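Local coordinates for bluetongue virus COAT protein VP7 (Bluetongue virus, PDB 1BVP), which forms homotrimeric capsomers, 260 of which assemble on the VP3 scaffold to build the surface layer of the viral core, at the interface of chains A and B. Numbering follows the deposited sequence. Chains: chain A/B, Bluetongue virus COAT protein VP7.

Contact 1: the interface of chains A and B. Residues chain A 123, 222, 246, 248-249; chain B 126, 130, 298-299.
Within the orbivirus VP7 trimer, this subunit interface sets strand 241-252 and the extended A:Arg123 of chain A against loops of chain B. A:Arg123 leaves its strand with CG anti to the carbonyl carbon (chi1 -95°) and runs straight to NE, so that its guanidinium meets B:Tyr126 tip to tip, the two planes turned only 13° from each other. A:Arg123 NH2 gives a hydrogen bond to the phenol OH of B:Tyr126 at 2.9 Å. A:Arg123 NH2 also reaches the main-chain O of B:Ile298 at 2.8 Å, in the carbonyl plane on a lone pair, although this bond is bent (123° at H). One NH2 group thus ties two separate loops of chain B. The ring of A:Phe249 lies over one face of the guanidinium, with CE2 3.5 Å above the A:Arg123 plane near its centre, which should restrict its rotation. A:Phe249 takes the crowded position between backbone N and carbonyl carbon, crosses B:Tyr126 obliquely, and brings CE1 to 3.9 Å from the phenol CZ. At its rim, CZ meets CG2 of B:Ile298 edge-on. Beside the tyrosine ring, CG2 of A:Val248 approaches CE1 across at about a right angle. Further along, A:Ile222 points CD1 tip to tip at B:Phe299 CZ, 3.9 Å away, while crossing B:Leu130, whose CD2 lies 4.0 Å from that same CD1.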
loop_
_atom_site.group_PDB
_atom_site.type_symbol
_atom_site.label_atom_id
_atom_site.label_comp_id
_atom_site.label_asym_id
_atom_site.label_seq_id
_atom_site.Cartn_x
_atom_site.Cartn_y
_atom_site.Cartn_z
ATOM N N ARG A 123 -6.627 3.030 9.427
ATOM C CA ARG A 123 -7.587 2.064 8.857
ATOM C C ARG A 123 -7.022 0.674 9.124
ATOM O O ARG A 123 -5.920 0.369 8.659
ATOM C CB ARG A 123 -7.662 2.129 7.337
ATOM C CG ARG A 123 -8.721 2.970 6.723
ATOM C CD ARG A 123 -8.620 2.838 5.177
ATOM N NE ARG A 123 -9.539 3.687 4.385
ATOM C CZ ARG A 123 -9.811 4.972 4.621
ATOM N NH1 ARG A 123 -9.273 5.643 5.649
ATOM N NH2 ARG A 123 -10.561 5.628 3.763
ATOM N N ILE A 222 -21.997 6.344 3.185
ATOM C CA ILE A 222 -21.093 6.095 4.312
ATOM C C ILE A 222 -21.416 6.972 5.506
ATOM O O ILE A 222 -21.593 8.181 5.374
ATOM C CB ILE A 222 -19.608 6.295 3.930
ATOM C CG1 ILE A 222 -19.222 5.246 2.907
ATOM C CG2 ILE A 222 -18.718 6.049 5.129
ATOM C CD1 ILE A 222 -17.916 5.510 2.269
ATOM N N GLN A 246 -23.294 -2.747 6.997
ATOM C CA GLN A 246 -21.917 -3.088 6.649
ATOM C C GLN A 246 -20.875 -2.165 7.264
ATOM O O GLN A 246 -21.032 -0.934 7.202
ATOM C CB GLN A 246 -21.740 -2.966 5.158
ATOM C CG GLN A 246 -20.397 -3.411 4.700
ATOM C CD GLN A 246 -20.165 -3.126 3.225
ATOM O OE1 GLN A 246 -21.060 -2.642 2.521
ATOM N NE2 GLN A 246 -18.953 -3.416 2.752
ATOM N N VAL A 248 -17.769 -0.850 6.450
ATOM C CA VAL A 248 -16.879 -0.721 5.310
ATOM C C VAL A 248 -15.389 -0.656 5.686
ATOM O O VAL A 248 -14.547 -1.219 4.982
ATOM C CB VAL A 248 -17.371 0.326 4.302
ATOM C CG1 VAL A 248 -18.196 1.333 4.961
ATOM C CG2 VAL A 248 -16.223 0.926 3.572
ATOM N N PHE A 249 -15.083 -0.031 6.825
ATOM C CA PHE A 249 -13.736 0.008 7.403
ATOM C C PHE A 249 -13.826 0.756 8.702
ATOM O O PHE A 249 -14.783 1.495 8.933
ATOM C CB PHE A 249 -12.672 0.638 6.492
ATOM C CG PHE A 249 -12.847 2.103 6.262
ATOM C CD1 PHE A 249 -13.616 2.568 5.199
ATOM C CD2 PHE A 249 -12.248 3.029 7.106
ATOM C CE1 PHE A 249 -13.791 3.944 4.984
ATOM C CE2 PHE A 249 -12.420 4.404 6.894
ATOM C CZ PHE A 249 -13.193 4.857 5.833
ATOM N N TYR B 126 -13.164 0.558 -2.759
ATOM C CA TYR B 126 -14.344 -0.129 -2.291
ATOM C C TYR B 126 -15.119 -0.907 -3.329
ATOM O O TYR B 126 -14.776 -0.888 -4.512
ATOM C CB TYR B 126 -15.238 0.864 -1.609
ATOM C CG TYR B 126 -14.488 1.731 -0.647
ATOM C CD1 TYR B 126 -13.673 1.175 0.377
ATOM C CD2 TYR B 126 -14.609 3.123 -0.735
ATOM C CE1 TYR B 126 -12.999 2.021 1.303
ATOM C CE2 TYR B 126 -13.954 3.981 0.168
ATOM C CZ TYR B 126 -13.158 3.441 1.180
ATOM O OH TYR B 126 -12.580 4.370 2.031
ATOM N N LEU B 130 -21.003 -0.383 -3.484
ATOM C CA LEU B 130 -21.067 0.057 -2.114
ATOM C C LEU B 130 -22.218 1.030 -1.863
ATOM O O LEU B 130 -22.854 0.994 -0.815
ATOM C CB LEU B 130 -19.758 0.729 -1.734
ATOM C CG LEU B 130 -19.701 1.188 -0.271
ATOM C CD1 LEU B 130 -19.191 0.052 0.612
ATOM C CD2 LEU B 130 -18.811 2.417 -0.150
ATOM N N ILE B 298 -11.861 10.401 4.736
ATOM C CA ILE B 298 -12.488 9.155 4.319
ATOM C C ILE B 298 -12.111 8.937 2.876
ATOM O O ILE B 298 -11.746 7.847 2.477
ATOM C CB ILE B 298 -14.021 9.273 4.458
ATOM C CG1 ILE B 298 -14.370 9.551 5.910
ATOM C CG2 ILE B 298 -14.716 8.008 4.026
ATOM C CD1 ILE B 298 -15.797 9.884 6.100
ATOM N N PHE B 299 -12.183 9.998 2.088
ATOM C CA PHE B 299 -11.819 9.902 0.686
ATOM C C PHE B 299 -10.514 10.603 0.503
ATOM O O PHE B 299 -10.246 11.608 1.171
ATOM C CB PHE B 299 -12.875 10.553 -0.187
ATOM C CG PHE B 299 -14.217 9.922 -0.036
ATOM C CD1 PHE B 299 -14.487 8.689 -0.636
ATOM C CD2 PHE B 299 -15.195 10.517 0.766
ATOM C CE1 PHE B 299 -15.697 8.061 -0.440
ATOM C CE2 PHE B 299 -16.413 9.894 0.971
ATOM C CZ PHE B 299 -16.663 8.660 0.366
#

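Contact 2: the interface of chains A and B. Residues chain A 2-3, 101, 103, 106-107, 109-110; chain B 13, 16-17, 19, 318, 322.
The amide nitrogen ND2 of A:Asn107 is gripped by two main-chain carbonyls, one from each subunit, where helix 103-116 packs against helices 2-15 and 304-323 and the loop after helix 2-15 of chain B in the VP7 trimer. Across the contact A:Asn107 ND2 donates to B:Arg13 O, near the end of helix 2-15, at 2.9 Å and almost straight (174° at H). Within its own helix, A:Asn107 ND2 donates to A:Thr103 O at 2.6 Å, one turn back. Both acceptors lie in the amide plane, so the pair fixes the rotation of the carboxamide; yet ND2 sits above the plane of each carbonyl, off the lone pairs. A:Asn107 CG anti to the carbonyl carbon (chi1 -79°) puts the amide at this position, and its other branch, OD1, faces CB of B:Ala16 at 3.4 Å. The chain of B:Arg13, bent at chi3 (83°), folds round so that its guanidinium end comes beside A:Thr103 and A:Asn107, with NH1 4.0 Å from CG2 of A:Thr103. Small residues on the helix appear to allow a close approach: CB of A:Ala106 rests on CA of B:Thr17 at 4.0 Å, and a turn further on A:Ala110 meets B:Val322. B:Gln19, poorly ordered, lies between A:Thr3 and A:Ala106. On the same side, A:Phe101 and B:Thr17 pass in opposite directions, and the main-chain O of B:Thr17 sits in the plane of the phenyl ring at its edge, 3.3 Å from CZ.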
loop_
_atom_site.group_PDB
_atom_site.type_symbol
_atom_site.label_atom_id
_atom_site.label_comp_id
_atom_site.label_asym_id
_atom_site.label_seq_id
_atom_site.Cartn_x
_atom_site.Cartn_y
_atom_site.Cartn_z
ATOM N N ASP A 2 20.051 6.944 18.295
ATOM C CA ASP A 2 19.390 7.128 17.035
ATOM C C ASP A 2 20.498 7.441 16.022
ATOM O O ASP A 2 20.482 6.960 14.884
ATOM C CB ASP A 2 18.369 8.244 17.139
ATOM C CG ASP A 2 16.941 7.723 17.447
ATOM O OD1 ASP A 2 16.712 6.485 17.534
ATOM O OD2 ASP A 2 16.035 8.577 17.583
ATOM N N THR A 3 21.510 8.179 16.481
ATOM C CA THR A 3 22.682 8.541 15.668
ATOM C C THR A 3 23.459 7.291 15.287
ATOM O O THR A 3 23.962 7.173 14.166
ATOM C CB THR A 3 23.597 9.479 16.432
ATOM O OG1 THR A 3 23.497 9.158 17.821
ATOM C CG2 THR A 3 23.159 10.923 16.237
ATOM N N PHE A 101 26.499 11.134 9.146
ATOM C CA PHE A 101 25.353 10.383 8.638
ATOM C C PHE A 101 24.631 11.306 7.649
ATOM O O PHE A 101 24.766 12.537 7.718
ATOM C CB PHE A 101 24.431 9.906 9.763
ATOM C CG PHE A 101 24.015 10.983 10.730
ATOM C CD1 PHE A 101 22.980 11.860 10.416
ATOM C CD2 PHE A 101 24.643 11.105 11.960
ATOM C CE1 PHE A 101 22.578 12.859 11.331
ATOM C CE2 PHE A 101 24.258 12.084 12.881
ATOM C CZ PHE A 101 23.219 12.967 12.565
ATOM N N THR A 103 21.420 13.083 5.445
ATOM C CA THR A 103 20.100 13.640 5.674
ATOM C C THR A 103 19.021 12.529 5.533
ATOM O O THR A 103 18.124 12.454 6.368
ATOM C CB THR A 103 19.837 14.782 4.658
ATOM O OG1 THR A 103 20.615 15.922 5.019
ATOM C CG2 THR A 103 18.401 15.180 4.645
ATOM N N ALA A 106 19.152 10.172 8.539
ATOM C CA ALA A 106 18.727 10.882 9.734
ATOM C C ALA A 106 17.224 10.956 9.758
ATOM O O ALA A 106 16.591 10.685 10.761
ATOM C CB ALA A 106 19.311 12.300 9.724
ATOM N N ASN A 107 16.659 11.392 8.647
ATOM C CA ASN A 107 15.215 11.534 8.525
ATOM C C ASN A 107 14.457 10.219 8.638
ATOM O O ASN A 107 13.382 10.147 9.217
ATOM C CB ASN A 107 14.885 12.262 7.235
ATOM C CG ASN A 107 15.085 13.759 7.357
ATOM O OD1 ASN A 107 14.160 14.494 7.681
ATOM N ND2 ASN A 107 16.300 14.210 7.146
ATOM N N ILE A 109 15.481 7.582 10.447
ATOM C CA ILE A 109 15.491 7.197 11.857
ATOM C C ILE A 109 14.529 8.072 12.664
ATOM O O ILE A 109 13.892 7.608 13.607
ATOM C CB ILE A 109 16.899 7.303 12.485
ATOM C CG1 ILE A 109 17.873 6.408 11.718
ATOM C CG2 ILE A 109 16.875 6.807 13.907
ATOM C CD1 ILE A 109 17.463 4.938 11.643
ATOM N N ALA A 110 14.418 9.346 12.323
ATOM C CA ALA A 110 13.507 10.230 13.059
ATOM C C ALA A 110 12.080 9.705 12.897
ATOM O O ALA A 110 11.253 9.779 13.821
ATOM C CB ALA A 110 13.606 11.639 12.537
ATOM N N ARG B 13 14.219 19.104 6.308
ATOM C CA ARG B 13 14.882 17.797 6.395
ATOM C C ARG B 13 16.312 17.941 6.952
ATOM O O ARG B 13 16.805 17.051 7.640
ATOM C CB ARG B 13 14.859 17.046 5.056
ATOM C CG ARG B 13 13.485 16.828 4.468
ATOM C CD ARG B 13 13.478 16.026 3.133
ATOM N NE ARG B 13 13.534 14.584 3.357
ATOM C CZ ARG B 13 14.484 13.757 2.891
ATOM N NH1 ARG B 13 15.490 14.212 2.134
ATOM N NH2 ARG B 13 14.458 12.458 3.223
ATOM N N ALA B 16 16.255 18.164 10.705
ATOM C CA ALA B 16 15.987 16.873 11.354
ATOM C C ALA B 16 17.262 16.081 11.516
ATOM O O ALA B 16 17.255 14.989 12.060
ATOM C CB ALA B 16 14.994 16.073 10.559
ATOM N N THR B 17 18.341 16.617 10.969
ATOM C CA THR B 17 19.660 16.015 11.038
ATOM C C THR B 17 20.331 16.317 12.385
ATOM O O THR B 17 21.136 15.536 12.875
ATOM C CB THR B 17 20.484 16.598 9.903
ATOM O OG1 THR B 17 20.276 15.822 8.718
ATOM C CG2 THR B 17 21.901 16.662 10.233
ATOM N N GLN B 19 20.398 15.766 15.373
ATOM C CA GLN B 19 20.025 14.836 16.423
ATOM C C GLN B 19 20.745 15.134 17.726
ATOM O O GLN B 19 20.157 15.145 18.790
ATOM C CB GLN B 19 20.246 13.366 15.963
ATOM C CG GLN B 19 18.961 12.468 15.843
ATOM C CD GLN B 19 18.438 12.263 14.386
ATOM O OE1 GLN B 19 17.952 13.181 13.726
ATOM N NE2 GLN B 19 18.496 11.035 13.920
ATOM N N ASP B 318 8.392 15.216 11.791
ATOM C CA ASP B 318 9.696 14.599 12.026
ATOM C C ASP B 318 10.638 15.598 12.694
ATOM O O ASP B 318 11.363 15.238 13.619
ATOM C CB ASP B 318 10.314 14.130 10.738
ATOM C CG ASP B 318 9.586 12.962 10.135
ATOM O OD1 ASP B 318 8.984 12.151 10.881
ATOM O OD2 ASP B 318 9.679 12.842 8.904
ATOM N N VAL B 322 12.655 15.356 16.358
ATOM C CA VAL B 322 14.072 15.491 16.694
ATOM C C VAL B 322 14.404 16.727 17.541
ATOM O O VAL B 322 15.148 16.598 18.497
ATOM C CB VAL B 322 15.040 15.278 15.498
ATOM C CG1 VAL B 322 14.341 14.551 14.378
ATOM C CG2 VAL B 322 15.645 16.523 15.047
#

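Contact 3: the interface of chains A and B. Residues chain A 137-140, 193-195, 199-201; chain B 137, 140, 197-199.
A:Ala195 forms the small apolar centre of this subunit contact in the orbivirus VP7 trimer, its CB lying 3.7 Å from CZ of the B:Arg140 guanidinium. The A:Ala195 backbone lies over one face of that group, offset toward the rim. Beside it B:Gln137 lays its aliphatic chain along the loop of chain A, CG at 3.9 Å from CA of A:Gly139. CG anti to the backbone N (chi1 -180°) and an extended chain carry the amide to A:Pro138, whose main-chain O accepts from B:Gln137 NE2 at 3.1 Å, in the carbonyl plane. The other branch, OE1, takes the NE of B:Arg140 in the guanidinium plane and nearly along the C=O axis, so this bond within chain B should help to orient the arginine. B:Arg140 also has CG anti to the backbone N, but bends at chi3 (-60°) and presents its far end, NH1 and NH2, to the one main-chain O of A:Gly199, each at 2.9 Å. NH1 lies in that carbonyl's plane, whereas NH2 is above it. B:Arg140 NH1 also donates to OG of A:Ser201 at 2.9 Å, which further fixes the plane of the group. Toward the rim the contact becomes backbone to backbone. B:Gln137 N reaches A:Asn193 O at 3.0 Å, nearly along the carbonyl axis, and A:Ser201 N donates to B:Ala197 O. The A:Arg140 and B:Arg140 guanidinium groups, at 61° to each other, approach without touching; their like charges may be eased by A:Gly199 O and by OE1 of A:Gln137 and B:Gln137.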
loop_
_atom_site.group_PDB
_atom_site.type_symbol
_atom_site.label_atom_id
_atom_site.label_comp_id
_atom_site.label_asym_id
_atom_site.label_seq_id
_atom_site.Cartn_x
_atom_site.Cartn_y
_atom_site.Cartn_z
ATOM N N GLN A 137 -26.750 -17.298 8.408
ATOM C CA GLN A 137 -26.955 -17.207 6.955
ATOM C C GLN A 137 -27.448 -15.830 6.550
ATOM O O GLN A 137 -28.432 -15.292 7.103
ATOM C CB GLN A 137 -27.949 -18.219 6.433
ATOM C CG GLN A 137 -28.128 -18.099 4.930
ATOM C CD GLN A 137 -29.286 -18.911 4.385
ATOM O OE1 GLN A 137 -30.311 -19.025 5.023
ATOM N NE2 GLN A 137 -29.129 -19.448 3.190
ATOM N N PRO A 138 -26.742 -15.217 5.600
ATOM C CA PRO A 138 -27.154 -13.880 5.158
ATOM C C PRO A 138 -28.525 -13.848 4.501
ATOM O O PRO A 138 -28.851 -14.688 3.660
ATOM C CB PRO A 138 -26.039 -13.481 4.174
ATOM C CG PRO A 138 -25.440 -14.811 3.749
ATOM C CD PRO A 138 -25.454 -15.617 4.995
ATOM N N GLY A 139 -29.327 -12.877 4.914
ATOM C CA GLY A 139 -30.638 -12.680 4.332
ATOM C C GLY A 139 -31.731 -13.646 4.725
ATOM O O GLY A 139 -32.679 -13.818 3.966
ATOM N N ARG A 140 -31.548 -14.347 5.842
ATOM C CA ARG A 140 -32.549 -15.263 6.344
ATOM C C ARG A 140 -32.946 -14.721 7.702
ATOM O O ARG A 140 -32.101 -14.358 8.523
ATOM C CB ARG A 140 -32.055 -16.707 6.451
ATOM C CG ARG A 140 -32.876 -17.537 7.436
ATOM C CD ARG A 140 -32.561 -19.006 7.360
ATOM N NE ARG A 140 -32.839 -19.499 6.018
ATOM C CZ ARG A 140 -33.923 -20.173 5.643
ATOM N NH1 ARG A 140 -34.876 -20.481 6.516
ATOM N NH2 ARG A 140 -34.082 -20.462 4.361
ATOM N N ASN A 193 -35.172 -8.737 -0.564
ATOM C CA ASN A 193 -35.767 -10.069 -0.713
ATOM C C ASN A 193 -35.051 -10.984 0.242
ATOM O O ASN A 193 -33.859 -11.215 0.064
ATOM C CB ASN A 193 -35.534 -10.579 -2.140
ATOM C CG ASN A 193 -36.415 -11.769 -2.508
ATOM O OD1 ASN A 193 -35.934 -12.785 -3.021
ATOM N ND2 ASN A 193 -37.713 -11.605 -2.350
ATOM N N PHE A 194 -35.741 -11.447 1.281
ATOM C CA PHE A 194 -35.136 -12.342 2.267
ATOM C C PHE A 194 -35.960 -13.611 2.522
ATOM O O PHE A 194 -37.100 -13.713 2.119
ATOM C CB PHE A 194 -34.896 -11.614 3.590
ATOM C CG PHE A 194 -36.143 -11.040 4.217
ATOM C CD1 PHE A 194 -36.674 -9.833 3.765
ATOM C CD2 PHE A 194 -36.731 -11.658 5.326
ATOM C CE1 PHE A 194 -37.769 -9.235 4.416
ATOM C CE2 PHE A 194 -37.824 -11.073 5.987
ATOM C CZ PHE A 194 -38.341 -9.862 5.537
ATOM N N ALA A 195 -35.365 -14.570 3.206
ATOM C CA ALA A 195 -35.997 -15.828 3.508
ATOM C C ALA A 195 -36.623 -15.786 4.875
ATOM O O ALA A 195 -35.985 -15.336 5.835
ATOM C CB ALA A 195 -34.978 -16.952 3.464
ATOM N N GLY A 199 -38.803 -20.539 4.821
ATOM C CA GLY A 199 -38.132 -20.748 3.559
ATOM C C GLY A 199 -38.687 -19.913 2.452
ATOM O O GLY A 199 -38.049 -19.765 1.418
ATOM N N ASN A 200 -39.824 -19.283 2.693
ATOM C CA ASN A 200 -40.463 -18.487 1.651
ATOM C C ASN A 200 -39.933 -17.051 1.638
ATOM O O ASN A 200 -39.583 -16.493 2.695
ATOM C CB ASN A 200 -41.995 -18.507 1.846
ATOM C CG ASN A 200 -42.412 -17.941 3.197
ATOM O OD1 ASN A 200 -43.035 -16.872 3.260
ATOM N ND2 ASN A 200 -42.026 -18.628 4.297
ATOM N N SER A 201 -39.882 -16.462 0.449
ATOM C CA SER A 201 -39.415 -15.099 0.290
ATOM C C SER A 201 -40.346 -14.064 0.892
ATOM O O SER A 201 -41.547 -14.230 0.917
ATOM C CB SER A 201 -39.234 -14.792 -1.185
ATOM O OG SER A 201 -38.328 -15.716 -1.765
ATOM N N GLN B 137 -31.070 -11.213 -0.901
ATOM C CA GLN B 137 -30.396 -12.390 -0.334
ATOM C C GLN B 137 -29.634 -13.159 -1.398
ATOM O O GLN B 137 -30.174 -13.516 -2.468
ATOM C CB GLN B 137 -31.348 -13.354 0.332
ATOM C CG GLN B 137 -30.615 -14.551 0.912
ATOM C CD GLN B 137 -31.532 -15.667 1.372
ATOM O OE1 GLN B 137 -32.541 -15.927 0.753
ATOM N NE2 GLN B 137 -31.158 -16.345 2.441
ATOM N N ARG B 140 -30.815 -16.689 -3.777
ATOM C CA ARG B 140 -32.236 -16.947 -3.694
ATOM C C ARG B 140 -32.833 -16.324 -4.939
ATOM O O ARG B 140 -32.522 -15.188 -5.305
ATOM C CB ARG B 140 -32.886 -16.380 -2.429
ATOM C CG ARG B 140 -34.392 -16.180 -2.584
ATOM C CD ARG B 140 -35.070 -15.864 -1.278
ATOM N NE ARG B 140 -34.855 -16.956 -0.337
ATOM C CZ ARG B 140 -35.730 -17.914 -0.041
ATOM N NH1 ARG B 140 -36.936 -17.938 -0.596
ATOM N NH2 ARG B 140 -35.349 -18.899 0.756
ATOM N N ALA B 197 -38.226 -19.470 -4.824
ATOM C CA ALA B 197 -39.042 -18.551 -4.005
ATOM C C ALA B 197 -39.713 -19.225 -2.797
ATOM O O ALA B 197 -39.912 -18.625 -1.728
ATOM C CB ALA B 197 -40.068 -17.850 -4.870
ATOM N N GLN B 198 -40.075 -20.481 -2.995
ATOM C CA GLN B 198 -40.701 -21.275 -1.966
ATOM C C GLN B 198 -39.729 -21.726 -0.895
ATOM O O GLN B 198 -40.116 -21.957 0.222
ATOM C CB GLN B 198 -41.464 -22.451 -2.591
ATOM C CG GLN B 198 -42.916 -22.095 -2.874
ATOM C CD GLN B 198 -43.578 -21.332 -1.676
ATOM O OE1 GLN B 198 -43.534 -21.787 -0.516
ATOM N NE2 GLN B 198 -44.157 -20.162 -1.960
ATOM N N GLY B 199 -38.460 -21.887 -1.219
ATOM C CA GLY B 199 -37.543 -22.284 -0.176
ATOM C C GLY B 199 -36.795 -23.536 -0.495
ATOM O O GLY B 199 -35.794 -23.831 0.146
#

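The three contacts spread along the length of one subunit interface: the C-alpha centres of contact 1 and contact 2 lie about 36 Å apart, those of contact 1 and contact 3 about 27 Å, and those of contact 2 and contact 3 about 61 Å. Contact 2 joins the helical regions, through helices 2-15, 103-116 and 304-323, whereas contact 3 belongs to the strand-rich region, and contact 1 lies between them. They share no residue, but helix 103-116 of contact 2 is followed closely in sequence by strand 122-123 of contact 1. Repeated round the homotrimer, they would hold the capsomer together in both regions.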